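Local coordinates for TTHB210-like domain-containing protein (PDB 3VG8) that is of unknown function but is controlled by the sigma-E/anti-sigma-E regulatory system of Thermus thermophilus and assembles into a homodecamer, at residues F[14-19]-F[108-113]; F[18-22]-F[33-37]; F[74-80]-F[98-104]; F[80-84]-F[94-98]. The protein carries 1 engineered substitution. One frame throughout, in Å; residues are numbered along the deposited sequence.

Interaction 1 of 4, residues F[14-19]-F[108-113]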
loop_
_atom_site.group_PDB
_atom_site.type_symbol
_atom_site.label_atom_id
_atom_site.label_comp_id
_atom_site.label_asym_id
_atom_site.label_seq_id
_atom_site.Cartn_x
_atom_site.Cartn_y
_atom_site.Cartn_z
ATOM N N PHE F 14 9.047 -19.526 -29.882
ATOM C CA PHE F 14 9.235 -18.932 -28.569
ATOM C C PHE F 14 8.430 -19.743 -27.567
ATOM O O PHE F 14 7.223 -19.924 -27.734
ATOM C CB PHE F 14 8.763 -17.468 -28.578
ATOM C CG PHE F 14 8.844 -16.780 -27.226
ATOM C CD1 PHE F 14 9.991 -16.079 -26.849
ATOM C CD2 PHE F 14 7.751 -16.792 -26.354
ATOM C CE1 PHE F 14 10.039 -15.396 -25.641
ATOM C CE2 PHE F 14 7.797 -16.106 -25.144
ATOM C CZ PHE F 14 8.944 -15.407 -24.788
ATOM N N ILE F 15 9.091 -20.245 -26.528
ATOM C CA ILE F 15 8.381 -21.024 -25.518
ATOM C C ILE F 15 8.247 -20.236 -24.230
ATOM O O ILE F 15 9.238 -19.781 -23.643
ATOM C CB ILE F 15 9.083 -22.385 -25.234
ATOM C CG1 ILE F 15 9.032 -23.264 -26.482
ATOM C CG2 ILE F 15 8.415 -23.108 -24.070
ATOM C CD1 ILE F 15 9.987 -22.843 -27.538
ATOM N N PRO F 16 7.001 -20.053 -23.774
ATOM C CA PRO F 16 6.692 -19.319 -22.555
ATOM C C PRO F 16 7.483 -19.897 -21.392
ATOM O O PRO F 16 7.397 -21.089 -21.106
ATOM C CB PRO F 16 5.181 -19.526 -22.417
ATOM C CG PRO F 16 4.740 -19.554 -23.841
ATOM C CD PRO F 16 5.767 -20.492 -24.444
ATOM N N GLY F 17 8.263 -19.049 -20.733
ATOM C CA GLY F 17 9.061 -19.507 -19.619
ATOM C C GLY F 17 10.476 -19.902 -20.015
ATOM O O GLY F 17 11.323 -20.051 -19.145
ATOM N N LEU F 18 10.732 -20.084 -21.309
ATOM C CA LEU F 18 12.074 -20.456 -21.803
ATOM C C LEU F 18 12.653 -19.445 -22.794
ATOM O O LEU F 18 13.854 -19.191 -22.806
ATOM C CB LEU F 18 12.040 -21.805 -22.506
ATOM C CG LEU F 18 11.709 -23.049 -21.674
ATOM C CD1 LEU F 18 11.604 -24.234 -22.618
ATOM C CD2 LEU F 18 12.782 -23.294 -20.610
ATOM N N GLY F 19 11.783 -18.882 -23.628
ATOM C CA GLY F 19 12.198 -17.922 -24.640
ATOM C C GLY F 19 12.584 -18.645 -25.921
ATOM O O GLY F 19 12.197 -19.799 -26.139
ATOM N N ARG F 108 11.074 -12.861 -15.866
ATOM C CA ARG F 108 9.774 -13.524 -15.892
ATOM C C ARG F 108 8.819 -12.812 -16.854
ATOM O O ARG F 108 8.013 -13.448 -17.513
ATOM C CB ARG F 108 9.182 -13.579 -14.473
ATOM C CG ARG F 108 9.859 -14.624 -13.557
ATOM C CD ARG F 108 9.489 -16.062 -13.971
ATOM N NE ARG F 108 10.390 -16.603 -14.978
ATOM C CZ ARG F 108 10.313 -17.828 -15.488
ATOM N NH1 ARG F 108 9.359 -18.667 -15.088
ATOM N NH2 ARG F 108 11.201 -18.215 -16.410
ATOM N N LYS F 109 8.936 -11.495 -16.960
ATOM C CA LYS F 109 8.076 -10.755 -17.871
ATOM C C LYS F 109 8.417 -10.984 -19.338
ATOM O O LYS F 109 7.541 -11.333 -20.129
ATOM C CB LYS F 109 8.140 -9.255 -17.584
ATOM C CG LYS F 109 7.391 -8.403 -18.617
ATOM C CD LYS F 109 7.553 -6.901 -18.351
ATOM C CE LYS F 109 6.724 -6.065 -19.322
ATOM N NZ LYS F 109 7.041 -4.609 -19.226
ATOM N N VAL F 110 9.681 -10.810 -19.715
ATOM C CA VAL F 110 10.023 -10.975 -21.122
ATOM C C VAL F 110 10.049 -12.409 -21.624
ATOM O O VAL F 110 9.950 -12.646 -22.830
ATOM C CB VAL F 110 11.346 -10.230 -21.482
ATOM C CG1 VAL F 110 11.215 -8.738 -21.053
ATOM C CG2 VAL F 110 12.559 -10.899 -20.824
ATOM N N LEU F 111 10.148 -13.379 -20.722
ATOM C CA LEU F 111 10.120 -14.768 -21.174
ATOM C C LEU F 111 8.720 -15.336 -20.952
ATOM O O LEU F 111 8.463 -16.496 -21.255
ATOM C CB LEU F 111 11.179 -15.614 -20.453
ATOM C CG LEU F 111 12.621 -15.196 -20.773
ATOM C CD1 LEU F 111 13.600 -16.142 -20.092
ATOM C CD2 LEU F 111 12.834 -15.206 -22.273
ATOM N N GLU F 112 7.823 -14.497 -20.436
ATOM C CA GLU F 112 6.421 -14.862 -20.193
ATOM C C GLU F 112 6.290 -16.180 -19.426
ATOM O O GLU F 112 5.582 -17.095 -19.849
ATOM C CB GLU F 112 5.675 -14.977 -21.530
ATOM C CG GLU F 112 5.502 -13.675 -22.330
ATOM C CD GLU F 112 4.943 -13.942 -23.727
ATOM O OE1 GLU F 112 4.103 -14.861 -23.855
ATOM O OE2 GLU F 112 5.332 -13.247 -24.695
ATOM N N GLY F 113 6.976 -16.287 -18.298
ATOM C CA GLY F 113 6.895 -17.522 -17.556
ATOM C C GLY F 113 6.180 -17.305 -16.249
ATOM O O GLY F 113 6.003 -16.173 -15.810
#
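Gly-17 and Leu-111 make a buried, mainly backbone contact that docks the loop between helix 3-10 and strand 20-23 onto the C-terminal end of helix 104-110. Gly-17 N gives a nearly straight hydrogen bond (172°) to Leu-111 O at 2.6 Å, with the donor tilted out of the carbonyl plane. With two glycines facing each other the main chains come very close, Gly-17 CA lying 3.6 Å from Gly-113 CA. Side chains complete the fit. Phe-14, its CG trans to the backbone N (chi1 177°), sends its ring toward the helix end, where Val-110 O meets the ring edge 3.5 Å from CZ. Glu-112 reaches the same ring obliquely, OE2 standing 3.8 Å from Phe-14 CE2, while its carboxylate is held by a salt bridge to Arg-38. Leu-111 pushes CD2 to 3.7 Å from Gly-19 CA. The bent chain of Arg-108 brings NH2 edge-on to Gly-17 O in a weak bond of 3.3 Å; its stronger partner is Asp-24 of a second subunit, so this corner also lies at an interface. Two recognisable backbone motifs thus meet: a Schellman motif, in which Glu-112 takes positive phi as the helix ends, and a classic beta bulge, in which the N-H groups of Leu-18 and Gly-19 share Ile-15 O just before strand 20-23.

Interaction 2 of 4, residues F[18-22]-F[33-37]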
loop_
_atom_site.group_PDB
_atom_site.type_symbol
_atom_site.label_atom_id
_atom_site.label_comp_id
_atom_site.label_asym_id
_atom_site.label_seq_id
_atom_site.Cartn_x
_atom_site.Cartn_y
_atom_site.Cartn_z
ATOM N N LEU F 18 10.732 -20.084 -21.309
ATOM C CA LEU F 18 12.074 -20.456 -21.803
ATOM C C LEU F 18 12.653 -19.445 -22.794
ATOM O O LEU F 18 13.854 -19.191 -22.806
ATOM C CB LEU F 18 12.040 -21.805 -22.506
ATOM C CG LEU F 18 11.709 -23.049 -21.674
ATOM C CD1 LEU F 18 11.604 -24.234 -22.618
ATOM C CD2 LEU F 18 12.782 -23.294 -20.610
ATOM N N GLY F 19 11.783 -18.882 -23.628
ATOM C CA GLY F 19 12.198 -17.922 -24.640
ATOM C C GLY F 19 12.584 -18.645 -25.921
ATOM O O GLY F 19 12.197 -19.799 -26.139
ATOM N N THR F 20 13.333 -17.966 -26.779
ATOM C CA THR F 20 13.800 -18.574 -28.019
ATOM C C THR F 20 15.198 -19.070 -27.689
ATOM O O THR F 20 16.086 -18.276 -27.373
ATOM C CB THR F 20 13.867 -17.548 -29.152
ATOM O OG1 THR F 20 12.560 -17.005 -29.356
ATOM C CG2 THR F 20 14.363 -18.200 -30.439
ATOM N N LEU F 21 15.374 -20.384 -27.756
ATOM C CA LEU F 21 16.639 -21.031 -27.400
ATOM C C LEU F 21 17.582 -21.395 -28.525
ATOM O O LEU F 21 17.171 -21.858 -29.587
ATOM C CB LEU F 21 16.364 -22.315 -26.621
ATOM C CG LEU F 21 15.766 -22.179 -25.226
ATOM C CD1 LEU F 21 15.432 -23.574 -24.688
ATOM C CD2 LEU F 21 16.761 -21.470 -24.322
ATOM N N TYR F 22 18.863 -21.220 -28.250
ATOM C CA TYR F 22 19.897 -21.552 -29.200
ATOM C C TYR F 22 21.117 -22.051 -28.457
ATOM O O TYR F 22 21.421 -21.601 -27.356
ATOM C CB TYR F 22 20.235 -20.331 -30.069
ATOM C CG TYR F 22 19.159 -20.075 -31.112
ATOM C CD1 TYR F 22 18.681 -21.125 -31.906
ATOM C CD2 TYR F 22 18.580 -18.812 -31.275
ATOM C CE1 TYR F 22 17.649 -20.934 -32.830
ATOM C CE2 TYR F 22 17.545 -18.607 -32.202
ATOM C CZ TYR F 22 17.087 -19.681 -32.972
ATOM O OH TYR F 22 16.064 -19.521 -33.878
ATOM N N PHE F 33 23.177 -22.707 -23.170
ATOM C CA PHE F 33 22.055 -22.381 -24.027
ATOM C C PHE F 33 21.817 -20.878 -23.851
ATOM O O PHE F 33 21.966 -20.331 -22.747
ATOM C CB PHE F 33 20.800 -23.132 -23.600
ATOM C CG PHE F 33 20.827 -24.597 -23.911
ATOM C CD1 PHE F 33 21.707 -25.446 -23.252
ATOM C CD2 PHE F 33 19.931 -25.140 -24.838
ATOM C CE1 PHE F 33 21.696 -26.817 -23.503
ATOM C CE2 PHE F 33 19.907 -26.514 -25.097
ATOM C CZ PHE F 33 20.788 -27.352 -24.430
ATOM N N LEU F 34 21.463 -20.208 -24.939
ATOM C CA LEU F 34 21.195 -18.784 -24.893
ATOM C C LEU F 34 19.686 -18.608 -25.092
ATOM O O LEU F 34 19.117 -19.125 -26.048
ATOM C CB LEU F 34 21.974 -18.073 -25.994
ATOM C CG LEU F 34 23.478 -18.372 -26.026
ATOM C CD1 LEU F 34 24.107 -17.719 -27.250
ATOM C CD2 LEU F 34 24.150 -17.854 -24.766
ATOM N N ALA F 35 19.046 -17.894 -24.171
ATOM C CA ALA F 35 17.603 -17.664 -24.241
ATOM C C ALA F 35 17.324 -16.210 -24.588
ATOM O O ALA F 35 17.710 -15.303 -23.850
ATOM C CB ALA F 35 16.938 -18.004 -22.909
ATOM N N TYR F 36 16.627 -16.011 -25.705
ATOM C CA TYR F 36 16.277 -14.684 -26.188
ATOM C C TYR F 36 14.796 -14.392 -25.990
ATOM O O TYR F 36 13.982 -15.323 -25.962
ATOM C CB TYR F 36 16.603 -14.589 -27.680
ATOM C CG TYR F 36 18.079 -14.695 -27.992
ATOM C CD1 TYR F 36 18.715 -15.943 -28.068
ATOM C CD2 TYR F 36 18.855 -13.542 -28.158
ATOM C CE1 TYR F 36 20.088 -16.037 -28.293
ATOM C CE2 TYR F 36 20.232 -13.623 -28.388
ATOM C CZ TYR F 36 20.840 -14.869 -28.450
ATOM O OH TYR F 36 22.199 -14.948 -28.656
ATOM N N ASP F 37 14.435 -13.112 -25.856
ATOM C CA ASP F 37 13.022 -12.779 -25.721
ATOM C C ASP F 37 12.409 -12.547 -27.111
ATOM O O ASP F 37 13.061 -12.778 -28.130
ATOM C CB ASP F 37 12.795 -11.564 -24.816
ATOM C CG ASP F 37 13.499 -10.304 -25.307
ATOM O OD1 ASP F 37 13.768 -10.161 -26.535
ATOM O OD2 ASP F 37 13.768 -9.441 -24.434
HETATM O O HOH W 1 12.549 -14.477 -30.165
#
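Thr-20 and Tyr-36 form a hydrogen-bonded pair near one end of the antiparallel ladder between strands 20-23 and 33-36, and the tight part of the contact spans this pair and the next. Thr-20 N reaches Tyr-36 O at 2.8 Å and Tyr-36 N returns to Thr-20 O, both bonds nearly straight. One residue further along, Leu-21 and Ala-35 occupy a non-hydrogen-bonded pair on the other face. The Ala-35 methyl packs closely: CB lies 3.3 Å from Leu-18 O and 3.7 Å from Leu-21 CD2. With CG trans to the carbonyl carbon (chi1 -68°), Leu-21 leans its CD2 methyl toward the partner strand. At the Tyr-22 and Leu-34 pair the two bonds differ: Leu-34 N approaches Tyr-22 O almost straight down the carbonyl bond, whereas Tyr-22 N meets Leu-34 O with a more bent 147° angle. Side-chain packing is looser at this end, where Tyr-22 and Phe-33 are partly exposed. Tyr-22 and Tyr-36 share a face but only approach obliquely, CD2 of the first 4.3 Å from CD1 of the second, and Leu-21 CD2 stays 4.4 Å from Phe-33 CB. At the opposite end, a water bridges Thr-20 OG1 and Asp-37 O, 2.7 Å from each, and Thr-20 OG1 is also hydrogen-bonded to Asn-13 O. On its far edge strand 33-36 pairs with strand 42-50, through Phe-33 and Ala-35, while Tyr-22 continues the sheet into an antiparallel strand of a second subunit.

Interaction 3 of 4, residues F[74-80]-F[98-104]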
loop_
_atom_site.group_PDB
_atom_site.type_symbol
_atom_site.label_atom_id
_atom_site.label_comp_id
_atom_site.label_asym_id
_atom_site.label_seq_id
_atom_site.Cartn_x
_atom_site.Cartn_y
_atom_site.Cartn_z
ATOM N N THR F 74 28.642 -7.035 -20.987
ATOM C CA THR F 74 27.280 -7.036 -20.506
ATOM C C THR F 74 27.266 -7.071 -19.001
ATOM O O THR F 74 28.227 -7.477 -18.362
ATOM C CB THR F 74 26.517 -8.277 -21.004
ATOM O OG1 THR F 74 25.162 -8.234 -20.533
ATOM C CG2 THR F 74 27.189 -9.552 -20.482
ATOM N N ARG F 75 26.158 -6.628 -18.436
ATOM C CA ARG F 75 25.993 -6.666 -17.004
ATOM C C ARG F 75 25.400 -8.040 -16.725
ATOM O O ARG F 75 24.754 -8.629 -17.590
ATOM C CB ARG F 75 25.005 -5.584 -16.563
ATOM C CG ARG F 75 25.504 -4.180 -16.812
ATOM C CD ARG F 75 24.416 -3.132 -16.632
ATOM N NE ARG F 75 25.001 -1.793 -16.613
ATOM C CZ ARG F 75 24.364 -0.685 -16.972
ATOM N NH1 ARG F 75 24.993 0.482 -16.915
ATOM N NH2 ARG F 75 23.107 -0.743 -17.402
ATOM N N ILE F 76 25.653 -8.569 -15.539
ATOM C CA ILE F 76 25.060 -9.830 -15.155
ATOM C C ILE F 76 24.212 -9.335 -13.995
ATOM O O ILE F 76 24.707 -8.629 -13.121
ATOM C CB ILE F 76 26.111 -10.850 -14.660
ATOM C CG1 ILE F 76 27.175 -11.065 -15.736
ATOM C CG2 ILE F 76 25.442 -12.191 -14.360
ATOM C CD1 ILE F 76 26.659 -11.761 -16.981
ATOM N N ASP F 77 22.930 -9.658 -13.991
ATOM C CA ASP F 77 22.085 -9.194 -12.902
ATOM C C ASP F 77 22.010 -10.181 -11.734
ATOM O O ASP F 77 22.129 -9.803 -10.559
ATOM C CB ASP F 77 20.683 -8.893 -13.432
ATOM C CG ASP F 77 19.761 -8.371 -12.355
ATOM O OD1 ASP F 77 19.195 -9.168 -11.577
ATOM O OD2 ASP F 77 19.620 -7.154 -12.282
ATOM N N HIS F 78 21.811 -11.451 -12.051
ATOM C CA HIS F 78 21.727 -12.459 -11.018
ATOM C C HIS F 78 21.886 -13.863 -11.564
ATOM O O HIS F 78 21.971 -14.082 -12.775
ATOM C CB HIS F 78 20.387 -12.356 -10.277
ATOM C CG HIS F 78 19.197 -12.602 -11.142
ATOM N ND1 HIS F 78 18.684 -11.642 -11.989
ATOM C CD2 HIS F 78 18.419 -13.701 -11.299
ATOM C CE1 HIS F 78 17.637 -12.138 -12.628
ATOM N NE2 HIS F 78 17.456 -13.385 -12.230
ATOM N N VAL F 79 21.909 -14.812 -10.644
ATOM C CA VAL F 79 22.053 -16.217 -10.980
ATOM C C VAL F 79 20.886 -17.040 -10.440
ATOM O O VAL F 79 20.328 -16.727 -9.395
ATOM C CB VAL F 79 23.387 -16.773 -10.403
ATOM C CG1 VAL F 79 23.442 -18.293 -10.520
ATOM C CG2 VAL F 79 24.546 -16.158 -11.147
ATOM N N ASN F 80 20.494 -18.067 -11.184
ATOM C CA ASN F 80 19.446 -18.970 -10.728
ATOM C C ASN F 80 20.047 -20.356 -10.860
ATOM O O ASN F 80 20.894 -20.587 -11.731
ATOM C CB ASN F 80 18.202 -18.995 -11.642
ATOM C CG ASN F 80 17.467 -17.679 -11.713
ATOM O OD1 ASN F 80 17.378 -16.911 -10.742
ATOM N ND2 ASN F 80 16.897 -17.422 -12.880
ATOM N N GLU F 98 21.838 -20.702 -14.445
ATOM C CA GLU F 98 21.534 -19.578 -15.296
ATOM C C GLU F 98 22.188 -18.249 -14.909
ATOM O O GLU F 98 22.145 -17.828 -13.752
ATOM C CB GLU F 98 20.005 -19.396 -15.342
ATOM C CG GLU F 98 19.194 -20.689 -15.228
ATOM C CD GLU F 98 17.713 -20.492 -15.575
ATOM O OE1 GLU F 98 17.085 -19.541 -15.058
ATOM O OE2 GLU F 98 17.179 -21.298 -16.370
ATOM N N LEU F 99 22.797 -17.618 -15.902
ATOM C CA LEU F 99 23.417 -16.303 -15.756
ATOM C C LEU F 99 22.389 -15.382 -16.428
ATOM O O LEU F 99 22.280 -15.367 -17.649
ATOM C CB LEU F 99 24.752 -16.264 -16.507
ATOM C CG LEU F 99 25.968 -16.749 -15.709
ATOM C CD1 LEU F 99 25.727 -18.160 -15.219
ATOM C CD2 LEU F 99 27.230 -16.673 -16.573
ATOM N N VAL F 100 21.639 -14.634 -15.623
ATOM C CA VAL F 100 20.569 -13.774 -16.120
ATOM C C VAL F 100 21.019 -12.332 -16.297
ATOM O O VAL F 100 21.546 -11.728 -15.394
ATOM C CB VAL F 100 19.333 -13.867 -15.178
ATOM C CG1 VAL F 100 18.111 -13.237 -15.848
ATOM C CG2 VAL F 100 19.054 -15.349 -14.831
ATOM N N LEU F 101 20.789 -11.787 -17.480
ATOM C CA LEU F 101 21.255 -10.455 -17.810
ATOM C C LEU F 101 20.287 -9.302 -17.566
ATOM O O LEU F 101 20.559 -8.180 -17.984
ATOM C CB LEU F 101 21.736 -10.464 -19.264
ATOM C CG LEU F 101 22.407 -11.805 -19.636
ATOM C CD1 LEU F 101 22.892 -11.751 -21.077
ATOM C CD2 LEU F 101 23.585 -12.096 -18.697
ATOM N N VAL F 102 19.163 -9.592 -16.910
ATOM C CA VAL F 102 18.158 -8.588 -16.546
ATOM C C VAL F 102 17.606 -8.975 -15.153
ATOM O O VAL F 102 17.820 -10.093 -14.679
ATOM C CB VAL F 102 16.979 -8.561 -17.544
ATOM C CG1 VAL F 102 17.433 -8.039 -18.890
ATOM C CG2 VAL F 102 16.405 -9.971 -17.693
ATOM N N SER F 103 16.883 -8.065 -14.512
ATOM C CA SER F 103 16.317 -8.326 -13.184
ATOM C C SER F 103 15.422 -9.560 -13.225
ATOM O O SER F 103 14.874 -9.906 -14.277
ATOM C CB SER F 103 15.474 -7.132 -12.724
ATOM O OG SER F 103 14.242 -7.098 -13.441
ATOM N N VAL F 104 15.236 -10.189 -12.070
ATOM C CA VAL F 104 14.425 -11.396 -12.004
ATOM C C VAL F 104 12.990 -11.131 -12.432
ATOM O O VAL F 104 12.364 -11.983 -13.055
ATOM C CB VAL F 104 14.480 -12.044 -10.587
ATOM C CG1 VAL F 104 13.926 -11.081 -9.524
ATOM C CG2 VAL F 104 13.707 -13.352 -10.592
HETATM O O HOH W 2 17.086 -9.506 -9.979
#
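Asp-77 and His-78 both face Val-100 in a classic beta bulge, where the antiparallel ladder of strands 78-84 and 94-100 begins: Asp-77 N bonds to Val-100 O at 2.9 Å and His-78 N to the same oxygen more weakly. The bulge gathers a compact side-chain cluster. His-78 puts CG between the backbone N and the carbonyl carbon (chi1 63°), which folds the imidazole over Val-100; there Val-100 CB sits 3.7 Å from the ring centroid, a CH-pi contact over one face. ND1 donates to Asp-77 OD1 at 2.6 Å, on the anti side of the carboxylate, fixing the ring's rotation. A water links that same OD1 to Val-104 N, the start of helix 104-110, and Ser-103 N-caps this helix through Gln-106 N. Further along, Asn-80 ND2 reaches Glu-98 OE1 at 3.0 Å, in the amide plane and on the oxygen's anti lone pair, although amide and carboxylate planes are turned 44° apart. Lys-44 adds a salt bridge to this OE1, and Asn-80 OD1 accepts from Asp-62 N of a fourth subunit. Ile-76 CD1 fits against Leu-101 CD2 at 3.5 Å. Strand 94-100 is flanked by strand 42-50, while Val-79 pairs with a strand of that fourth subunit, whose Arg-69 salt-bridges Asp-77.

Interaction 4 of 4, residues F[80-84]-F[94-98]. Engineered in segment 80-84: Met-81 (natural residue Leu).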
loop_
_atom_site.group_PDB
_atom_site.type_symbol
_atom_site.label_atom_id
_atom_site.label_comp_id
_atom_site.label_asym_id
_atom_site.label_seq_id
_atom_site.Cartn_x
_atom_site.Cartn_y
_atom_site.Cartn_z
ATOM N N ASN F 80 20.494 -18.067 -11.184
ATOM C CA ASN F 80 19.446 -18.970 -10.728
ATOM C C ASN F 80 20.047 -20.356 -10.860
ATOM O O ASN F 80 20.894 -20.587 -11.731
ATOM C CB ASN F 80 18.202 -18.995 -11.642
ATOM C CG ASN F 80 17.467 -17.679 -11.713
ATOM O OD1 ASN F 80 17.378 -16.911 -10.742
ATOM N ND2 ASN F 80 16.897 -17.422 -12.880
HETATM N N MSE F 81 19.577 -21.280 -10.033
HETATM C CA MSE F 81 19.988 -22.674 -10.127
HETATM C C MSE F 81 18.677 -23.391 -9.904
HETATM O O MSE F 81 18.204 -23.480 -8.775
HETATM C CB MSE F 81 21.014 -23.019 -9.048
HETATM C CG MSE F 81 22.323 -22.282 -9.255
HETATM SE SE MSE F 81 23.646 -22.802 -7.927
HETATM C CE MSE F 81 24.601 -21.126 -7.778
ATOM N N ILE F 82 18.093 -23.880 -11.002
ATOM C CA ILE F 82 16.792 -24.535 -11.004
ATOM C C ILE F 82 16.884 -26.035 -11.264
ATOM O O ILE F 82 17.499 -26.463 -12.244
ATOM C CB ILE F 82 15.888 -23.962 -12.128
ATOM C CG1 ILE F 82 15.866 -22.427 -12.103
ATOM C CG2 ILE F 82 14.494 -24.582 -12.014
ATOM C CD1 ILE F 82 15.192 -21.824 -10.894
ATOM N N PRO F 83 16.239 -26.851 -10.417
ATOM C CA PRO F 83 16.279 -28.313 -10.596
ATOM C C PRO F 83 15.368 -28.782 -11.726
ATOM O O PRO F 83 14.277 -28.237 -11.918
ATOM C CB PRO F 83 15.822 -28.847 -9.242
ATOM C CG PRO F 83 14.849 -27.767 -8.756
ATOM C CD PRO F 83 15.565 -26.475 -9.154
ATOM N N SER F 84 15.809 -29.802 -12.461
ATOM C CA SER F 84 15.026 -30.324 -13.573
ATOM C C SER F 84 15.131 -31.834 -13.815
ATOM O O SER F 84 16.230 -32.371 -13.985
ATOM C CB SER F 84 15.428 -29.599 -14.854
ATOM O OG SER F 84 14.804 -30.187 -15.975
ATOM N N HIS F 94 18.748 -32.984 -13.213
ATOM C CA HIS F 94 19.700 -32.001 -13.716
ATOM C C HIS F 94 19.523 -30.681 -12.958
ATOM O O HIS F 94 18.592 -30.518 -12.165
ATOM C CB HIS F 94 19.441 -31.698 -15.195
ATOM C CG HIS F 94 20.068 -32.671 -16.134
ATOM N ND1 HIS F 94 19.650 -33.979 -16.240
ATOM C CD2 HIS F 94 21.100 -32.532 -16.998
ATOM C CE1 HIS F 94 20.401 -34.606 -17.129
ATOM N NE2 HIS F 94 21.289 -33.752 -17.602
ATOM N N TYR F 95 20.446 -29.755 -13.198
ATOM C CA TYR F 95 20.349 -28.421 -12.643
ATOM C C TYR F 95 20.647 -27.472 -13.798
ATOM O O TYR F 95 21.502 -27.748 -14.668
ATOM C CB TYR F 95 21.315 -28.195 -11.473
ATOM C CG TYR F 95 20.593 -28.135 -10.140
ATOM C CD1 TYR F 95 20.041 -26.935 -9.660
ATOM C CD2 TYR F 95 20.388 -29.297 -9.397
ATOM C CE1 TYR F 95 19.297 -26.910 -8.461
ATOM C CE2 TYR F 95 19.663 -29.286 -8.228
ATOM C CZ TYR F 95 19.115 -28.093 -7.758
ATOM O OH TYR F 95 18.372 -28.125 -6.594
ATOM N N HIS F 96 19.873 -26.399 -13.855
ATOM C CA HIS F 96 20.058 -25.390 -14.877
ATOM C C HIS F 96 20.768 -24.278 -14.149
ATOM O O HIS F 96 20.222 -23.721 -13.214
ATOM C CB HIS F 96 18.711 -24.858 -15.389
ATOM C CG HIS F 96 17.984 -25.795 -16.300
ATOM N ND1 HIS F 96 17.730 -27.111 -15.974
ATOM C CD2 HIS F 96 17.410 -25.592 -17.510
ATOM C CE1 HIS F 96 17.031 -27.677 -16.943
ATOM N NE2 HIS F 96 16.825 -26.776 -17.886
ATOM N N ILE F 97 21.986 -23.959 -14.549
ATOM C CA ILE F 97 22.689 -22.876 -13.894
ATOM C C ILE F 97 22.547 -21.726 -14.882
ATOM O O ILE F 97 23.062 -21.764 -16.006
ATOM C CB ILE F 97 24.166 -23.224 -13.656
ATOM C CG1 ILE F 97 24.276 -24.590 -12.966
ATOM C CG2 ILE F 97 24.797 -22.173 -12.784
ATOM C CD1 ILE F 97 23.642 -24.629 -11.602
ATOM N N GLU F 98 21.838 -20.702 -14.445
ATOM C CA GLU F 98 21.534 -19.578 -15.296
ATOM C C GLU F 98 22.188 -18.249 -14.909
ATOM O O GLU F 98 22.145 -17.828 -13.752
ATOM C CB GLU F 98 20.005 -19.396 -15.342
ATOM C CG GLU F 98 19.194 -20.689 -15.228
ATOM C CD GLU F 98 17.713 -20.492 -15.575
ATOM O OE1 GLU F 98 17.085 -19.541 -15.058
ATOM O OE2 GLU F 98 17.179 -21.298 -16.370
#
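Pro-83 packs on Tyr-95 in this beta hairpin, in which strands 78-84 and 94-100 run antiparallel. The proline lies across one face of the phenol ring, its CB 4.1 Å from the ring centroid in a CH-pi contact. Tyr-95 takes an unusual chi1 of -108°, well off a staggered value, which leans the ring across to the neighbouring strand; its edge meets Met-81 O, 3.6 Å from CE1. The hydroxyl runs past the proline to His-58 O of a fourth subunit. On the same face, Ile-97 pushes its terminal methyl into the flank of Met-81, an engineered selenomethionine, with CD1 3.6 Å from CG; the chain of Met-81 then bends at chi3 and carries its end away. The other face is shaped differently. Ile-82 and His-96 stand side by side at their CB atoms and are covered by Pro-25 of a second subunit, while Ser-84 tucks CB to 3.3 Å from His-96 CE1, oblique to the ring. Between the two faces, hydrogen-bonded pairs alternate with non-hydrogen-bonded ones. At the terminal pair Ser-84 N donates to His-94 O at 2.9 Å from 45° above the carbonyl plane.

All four contacts are largely buried, and none is a simple surface patch. Interactions 3 and 4 are consecutive lengths of one hairpin, sharing Asn-80 and Glu-98, yet the first mixes a bulge, an imidazole and carboxylates, whereas the side chains of the second meet mainly by ring and aliphatic packing. Interaction 2 is the corresponding ladder at the other edge of the same sheet. Interaction 1 has no ladder: a loop meets a helix end, and it touches interaction 2 through Phe-14, Val-110 and Leu-111. Along the chain, interactions 3 and 4 lie inside the loop closed by interaction 1. Subunit interfaces also divide them: 1, 2 and 4 reach the second subunit, 3 and 4 the fourth.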